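Local coordinates for protein dITP/XTP pyrophosphatase (Staphylococcus aureus, PDB 4BNQ) that probably hydrolyses non-canonical purine nucleoside triphosphates such as XTP, dITP and ITP to monophosphate and diphosphate, keeping them out of DNA and RNA, at residues A[105-119]-A[130-142]. Sequence-based numbering, arbitrary orientation.
Sequences LGNTTDRRAQFVCVI and VFKGTVSGEIADG. With PO4 (phosphate ion), chain D; PO4 (phosphate ion), chain E.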
loop_
_atom_site.group_PDB
_atom_site.type_symbol
_atom_site.label_atom_id
_atom_site.label_comp_id
_atom_site.label_asym_id
_atom_site.label_seq_id
_atom_site.Cartn_x
_atom_site.Cartn_y
_atom_site.Cartn_z
ATOM N N LEU A 105 20.949 4.205 -18.217
ATOM C CA LEU A 105 19.730 4.842 -18.719
ATOM C C LEU A 105 19.988 6.151 -19.499
ATOM O O LEU A 105 19.071 6.960 -19.704
ATOM C CB LEU A 105 18.740 5.064 -17.567
ATOM C CG LEU A 105 17.996 3.816 -17.080
ATOM C CD1 LEU A 105 17.747 3.921 -15.588
ATOM C CD2 LEU A 105 16.665 3.583 -17.817
ATOM N N GLY A 106 21.226 6.330 -19.959
ATOM C CA GLY A 106 21.694 7.570 -20.575
ATOM C C GLY A 106 20.729 8.435 -21.377
ATOM O O GLY A 106 20.616 9.649 -21.148
ATOM N N ASN A 107 20.033 7.829 -22.329
ATOM C CA ASN A 107 19.085 8.606 -23.120
ATOM C C ASN A 107 17.622 8.217 -22.889
ATOM O O ASN A 107 16.731 9.031 -23.135
ATOM C CB ASN A 107 19.454 8.554 -24.607
ATOM C CG ASN A 107 20.861 9.073 -24.872
ATOM O OD1 ASN A 107 21.110 10.289 -24.812
ATOM N ND2 ASN A 107 21.793 8.154 -25.159
ATOM N N THR A 108 17.397 6.990 -22.408
ATOM C CA THR A 108 16.060 6.407 -22.213
ATOM C C THR A 108 14.980 7.403 -21.736
ATOM O O THR A 108 15.211 8.178 -20.807
ATOM C CB THR A 108 16.130 5.225 -21.230
ATOM O OG1 THR A 108 17.239 4.382 -21.570
ATOM C CG2 THR A 108 14.846 4.420 -21.265
ATOM N N THR A 109 13.813 7.393 -22.383
ATOM C CA THR A 109 12.737 8.332 -22.028
ATOM C C THR A 109 11.644 7.740 -21.134
ATOM O O THR A 109 10.955 8.474 -20.425
ATOM C CB THR A 109 12.061 8.959 -23.271
ATOM O OG1 THR A 109 11.567 7.918 -24.121
ATOM C CG2 THR A 109 13.042 9.835 -24.037
ATOM N N ASP A 110 11.459 6.425 -21.196
ATOM C CA ASP A 110 10.544 5.748 -20.284
ATOM C C ASP A 110 11.343 5.338 -19.045
ATOM O O ASP A 110 11.948 4.270 -19.020
ATOM C CB ASP A 110 9.928 4.521 -20.968
ATOM C CG ASP A 110 9.048 3.694 -20.035
ATOM O OD1 ASP A 110 8.622 4.205 -18.973
ATOM O OD2 ASP A 110 8.768 2.521 -20.369
ATOM N N ARG A 111 11.348 6.192 -18.025
ATOM C CA ARG A 111 12.180 5.954 -16.847
ATOM C C ARG A 111 11.407 5.375 -15.662
ATOM O O ARG A 111 11.857 5.475 -14.509
ATOM C CB ARG A 111 12.860 7.253 -16.414
ATOM C CG ARG A 111 13.369 8.129 -17.565
ATOM C CD ARG A 111 14.570 8.930 -17.123
ATOM N NE ARG A 111 15.750 8.501 -17.852
ATOM C CZ ARG A 111 16.983 8.543 -17.381
ATOM N NH1 ARG A 111 17.223 8.988 -16.160
ATOM N NH2 ARG A 111 17.978 8.125 -18.144
ATOM N N ARG A 112 10.252 4.777 -15.940
ATOM C CA ARG A 112 9.442 4.193 -14.882
ATOM C C ARG A 112 10.247 3.166 -14.092
ATOM O O ARG A 112 11.019 2.383 -14.660
ATOM C CB ARG A 112 8.168 3.569 -15.450
ATOM C CG ARG A 112 7.142 4.612 -15.932
ATOM C CD ARG A 112 5.980 3.940 -16.626
ATOM N NE ARG A 112 6.447 3.155 -17.766
ATOM C CZ ARG A 112 5.740 2.219 -18.390
ATOM N NH1 ARG A 112 4.507 1.923 -18.002
ATOM N NH2 ARG A 112 6.279 1.573 -19.413
ATOM N N ALA A 113 10.085 3.203 -12.775
ATOM C CA ALA A 113 10.765 2.268 -11.893
ATOM C C ALA A 113 9.881 2.073 -10.680
ATOM O O ALA A 113 8.898 2.793 -10.486
ATOM C CB ALA A 113 12.135 2.789 -11.476
ATOM N N GLN A 114 10.242 1.108 -9.852
ATOM C CA GLN A 114 9.433 0.760 -8.705
ATOM C C GLN A 114 10.371 0.373 -7.576
ATOM O O GLN A 114 11.377 -0.308 -7.808
ATOM C CB GLN A 114 8.566 -0.433 -9.096
ATOM C CG GLN A 114 7.580 -0.910 -8.070
ATOM C CD GLN A 114 6.939 -2.218 -8.493
ATOM O OE1 GLN A 114 7.634 -3.158 -8.901
ATOM N NE2 GLN A 114 5.611 -2.285 -8.412
ATOM N N PHE A 115 10.063 0.819 -6.362
ATOM C CA PHE A 115 10.821 0.384 -5.196
ATOM C C PHE A 115 10.061 -0.763 -4.560
ATOM O O PHE A 115 8.834 -0.690 -4.392
ATOM C CB PHE A 115 10.918 1.497 -4.168
ATOM C CG PHE A 115 12.237 2.194 -4.144
ATOM C CD1 PHE A 115 13.410 1.496 -4.308
ATOM C CD2 PHE A 115 12.302 3.565 -3.928
ATOM C CE1 PHE A 115 14.626 2.160 -4.270
ATOM C CE2 PHE A 115 13.510 4.224 -3.905
ATOM C CZ PHE A 115 14.667 3.528 -4.079
ATOM N N VAL A 116 10.781 -1.813 -4.192
ATOM C CA VAL A 116 10.148 -2.996 -3.631
ATOM C C VAL A 116 10.743 -3.325 -2.260
ATOM O O VAL A 116 11.950 -3.259 -2.084
ATOM C CB VAL A 116 10.283 -4.196 -4.596
ATOM C CG1 VAL A 116 9.711 -5.450 -3.972
ATOM C CG2 VAL A 116 9.565 -3.892 -5.921
ATOM N N CYS A 117 9.892 -3.639 -1.286
ATOM C CA CYS A 117 10.357 -4.041 0.034
ATOM C C CYS A 117 9.620 -5.274 0.532
ATOM O O CYS A 117 8.384 -5.271 0.626
ATOM C CB CYS A 117 10.175 -2.922 1.052
ATOM S SG CYS A 117 10.395 -3.532 2.765
ATOM N N VAL A 118 10.380 -6.323 0.842
ATOM C CA VAL A 118 9.823 -7.501 1.489
ATOM C C VAL A 118 10.344 -7.632 2.916
ATOM O O VAL A 118 11.545 -7.684 3.138
ATOM C CB VAL A 118 10.150 -8.789 0.742
ATOM C CG1 VAL A 118 9.645 -9.988 1.544
ATOM C CG2 VAL A 118 9.527 -8.764 -0.652
ATOM N N ILE A 119 9.421 -7.670 3.874
ATOM C CA ILE A 119 9.733 -7.834 5.293
ATOM C C ILE A 119 9.409 -9.273 5.676
ATOM O O ILE A 119 8.299 -9.731 5.421
ATOM C CB ILE A 119 8.841 -6.912 6.144
ATOM C CG1 ILE A 119 9.119 -5.440 5.825
ATOM C CG2 ILE A 119 9.043 -7.150 7.641
ATOM C CD1 ILE A 119 10.490 -4.934 6.272
ATOM N N VAL A 130 6.059 -13.478 5.508
ATOM C CA VAL A 130 6.590 -12.404 4.659
ATOM C C VAL A 130 5.524 -11.396 4.226
ATOM O O VAL A 130 4.365 -11.761 4.017
ATOM C CB VAL A 130 7.266 -12.961 3.386
ATOM C CG1 VAL A 130 8.447 -13.816 3.761
ATOM C CG2 VAL A 130 6.263 -13.765 2.554
ATOM N N PHE A 131 5.930 -10.132 4.076
ATOM C CA PHE A 131 5.027 -9.060 3.653
ATOM C C PHE A 131 5.698 -8.133 2.638
ATOM O O PHE A 131 6.827 -7.683 2.854
ATOM C CB PHE A 131 4.596 -8.232 4.857
ATOM C CG PHE A 131 4.097 -9.050 6.010
ATOM C CD1 PHE A 131 4.978 -9.588 6.938
ATOM C CD2 PHE A 131 2.747 -9.280 6.176
ATOM C CE1 PHE A 131 4.512 -10.331 8.008
ATOM C CE2 PHE A 131 2.286 -10.032 7.246
ATOM C CZ PHE A 131 3.158 -10.551 8.156
ATOM N N LYS A 132 5.001 -7.829 1.544
ATOM C CA LYS A 132 5.591 -7.045 0.458
ATOM C C LYS A 132 4.965 -5.659 0.306
ATOM O O LYS A 132 3.744 -5.527 0.273
ATOM C CB LYS A 132 5.486 -7.813 -0.863
ATOM C CG LYS A 132 5.955 -7.036 -2.073
ATOM C CD LYS A 132 6.499 -7.946 -3.185
ATOM C CE LYS A 132 5.417 -8.795 -3.842
ATOM N NZ LYS A 132 5.966 -9.602 -4.982
ATOM N N GLY A 133 5.806 -4.629 0.217
ATOM C CA GLY A 133 5.346 -3.283 -0.092
ATOM C C GLY A 133 6.026 -2.745 -1.348
ATOM O O GLY A 133 7.156 -3.146 -1.675
ATOM N N THR A 134 5.338 -1.864 -2.076
ATOM C CA THR A 134 5.934 -1.210 -3.243
ATOM C C THR A 134 5.564 0.274 -3.336
ATOM O O THR A 134 4.545 0.716 -2.794
ATOM C CB THR A 134 5.530 -1.894 -4.574
ATOM O OG1 THR A 134 4.149 -1.637 -4.836
ATOM C CG2 THR A 134 5.768 -3.402 -4.524
ATOM N N VAL A 135 6.393 1.042 -4.035
ATOM C CA VAL A 135 6.024 2.404 -4.386
ATOM C C VAL A 135 6.550 2.723 -5.782
ATOM O O VAL A 135 7.658 2.349 -6.132
ATOM C CB VAL A 135 6.488 3.439 -3.325
ATOM C CG1 VAL A 135 8.008 3.592 -3.315
ATOM C CG2 VAL A 135 5.792 4.791 -3.540
ATOM N N SER A 136 5.731 3.389 -6.587
ATOM C CA SER A 136 6.105 3.669 -7.963
ATOM C C SER A 136 6.749 5.041 -8.093
ATOM O O SER A 136 6.504 5.935 -7.273
ATOM C CB SER A 136 4.886 3.589 -8.879
ATOM O OG SER A 136 3.958 4.623 -8.582
ATOM N N GLY A 137 7.563 5.196 -9.136
ATOM C CA GLY A 137 8.210 6.456 -9.442
ATOM C C GLY A 137 8.939 6.379 -10.774
ATOM O O GLY A 137 8.675 5.497 -11.600
ATOM N N GLU A 138 9.865 7.311 -10.974
ATOM C CA GLU A 138 10.616 7.407 -12.208
ATOM C C GLU A 138 12.030 7.648 -11.791
ATOM O O GLU A 138 12.264 8.163 -10.693
ATOM C CB GLU A 138 10.124 8.593 -13.045
ATOM C CG GLU A 138 8.691 8.442 -13.539
ATOM C CD GLU A 138 8.200 9.646 -14.333
ATOM O OE1 GLU A 138 8.572 10.788 -13.977
ATOM O OE2 GLU A 138 7.435 9.452 -15.309
ATOM N N ILE A 139 12.976 7.281 -12.651
ATOM C CA ILE A 139 14.368 7.549 -12.351
ATOM C C ILE A 139 14.651 8.946 -12.875
ATOM O O ILE A 139 14.422 9.225 -14.053
ATOM C CB ILE A 139 15.305 6.537 -13.021
ATOM C CG1 ILE A 139 14.945 5.113 -12.587
ATOM C CG2 ILE A 139 16.777 6.879 -12.727
ATOM C CD1 ILE A 139 15.069 4.866 -11.092
ATOM N N ALA A 140 15.131 9.835 -12.007
ATOM C CA ALA A 140 15.408 11.211 -12.429
ATOM C C ALA A 140 16.655 11.273 -13.302
ATOM O O ALA A 140 17.313 10.254 -13.553
ATOM C CB ALA A 140 15.562 12.120 -11.230
ATOM N N ASP A 141 16.989 12.477 -13.747
ATOM C CA ASP A 141 18.165 12.654 -14.593
ATOM C C ASP A 141 19.414 12.968 -13.764
ATOM O O ASP A 141 20.444 13.352 -14.303
ATOM C CB ASP A 141 17.925 13.759 -15.629
ATOM C CG ASP A 141 17.679 15.104 -14.995
ATOM O OD1 ASP A 141 17.623 15.181 -13.754
ATOM O OD2 ASP A 141 17.532 16.102 -15.730
ATOM N N GLY A 142 19.330 12.798 -12.451
ATOM C CA GLY A 142 20.459 13.136 -11.600
ATOM C C GLY A 142 20.096 13.005 -10.140
ATOM O O GLY A 142 19.004 12.534 -9.812
HETATM P P PO4 D . 13.374 5.449 -25.415
HETATM O O1 PO4 D . 12.472 4.903 -24.315
HETATM O O2 PO4 D . 13.047 6.916 -25.636
HETATM O O3 PO4 D . 13.180 4.706 -26.724
HETATM O O4 PO4 D . 14.822 5.287 -24.997
HETATM P P PO4 E . 1.573 4.379 -6.000
HETATM O O1 PO4 E . 0.120 4.145 -5.653
HETATM O O2 PO4 E . 1.716 4.365 -7.506
HETATM O O3 PO4 E . 2.456 3.303 -5.420
HETATM O O4 PO4 E . 1.994 5.730 -5.457
HETATM O O HOH W 1 9.787 9.017 -17.267
#
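I139 and R111 meet where strand 130-139 ends and the strand from R112 begins: I139 N donates to R111 O at 2.8 Å, the last rung of an antiparallel ladder in which A113-G137, F115-V135, C117-G133 and I119-F131 are the hydrogen-bonded pairs. From this end the R111 side chain passes along the backbone of the other strand. Its CB lies 3.5 Å from I139 O, CG follows at slightly longer range, and CD comes closest, 3.1 Å from the same oxygen. The chain then bends at chi3 (114°), bringing NE to T108 O in a 3.0 Å hydrogen bond within its own loop, while NH1 lies 2.9 Å from A140 O, near the guanidinium plane; the modelled position of NH2 is doubtful. I139 in turn sends CD1 against A113 CB at 3.6 Å, and its CG2 meets L105 CD1.

Further along, V135 CG1 packs on F115 CB at 3.7 Å, on the face where the F115 ring stacks with F155 and H177. On the other face, V116 and T134 lie side by side through their CG2 methyls, and the aliphatic part of K132 passes over V116 and V118, its CD 4.0 Å from V118 CG2. Nearby S136 OG hydrogen-bonds a phosphate ion, probably from the crystallisation liquor; R112 and S136 pack on P158 and K159 of the second subunit, placing this hairpin at the dimer interface. The segments form a twisted beta hairpin in the central antiparallel sheet of the HAM1 NTPase fold, with C117 packed beside S69 and H177 of the predicted substrate site.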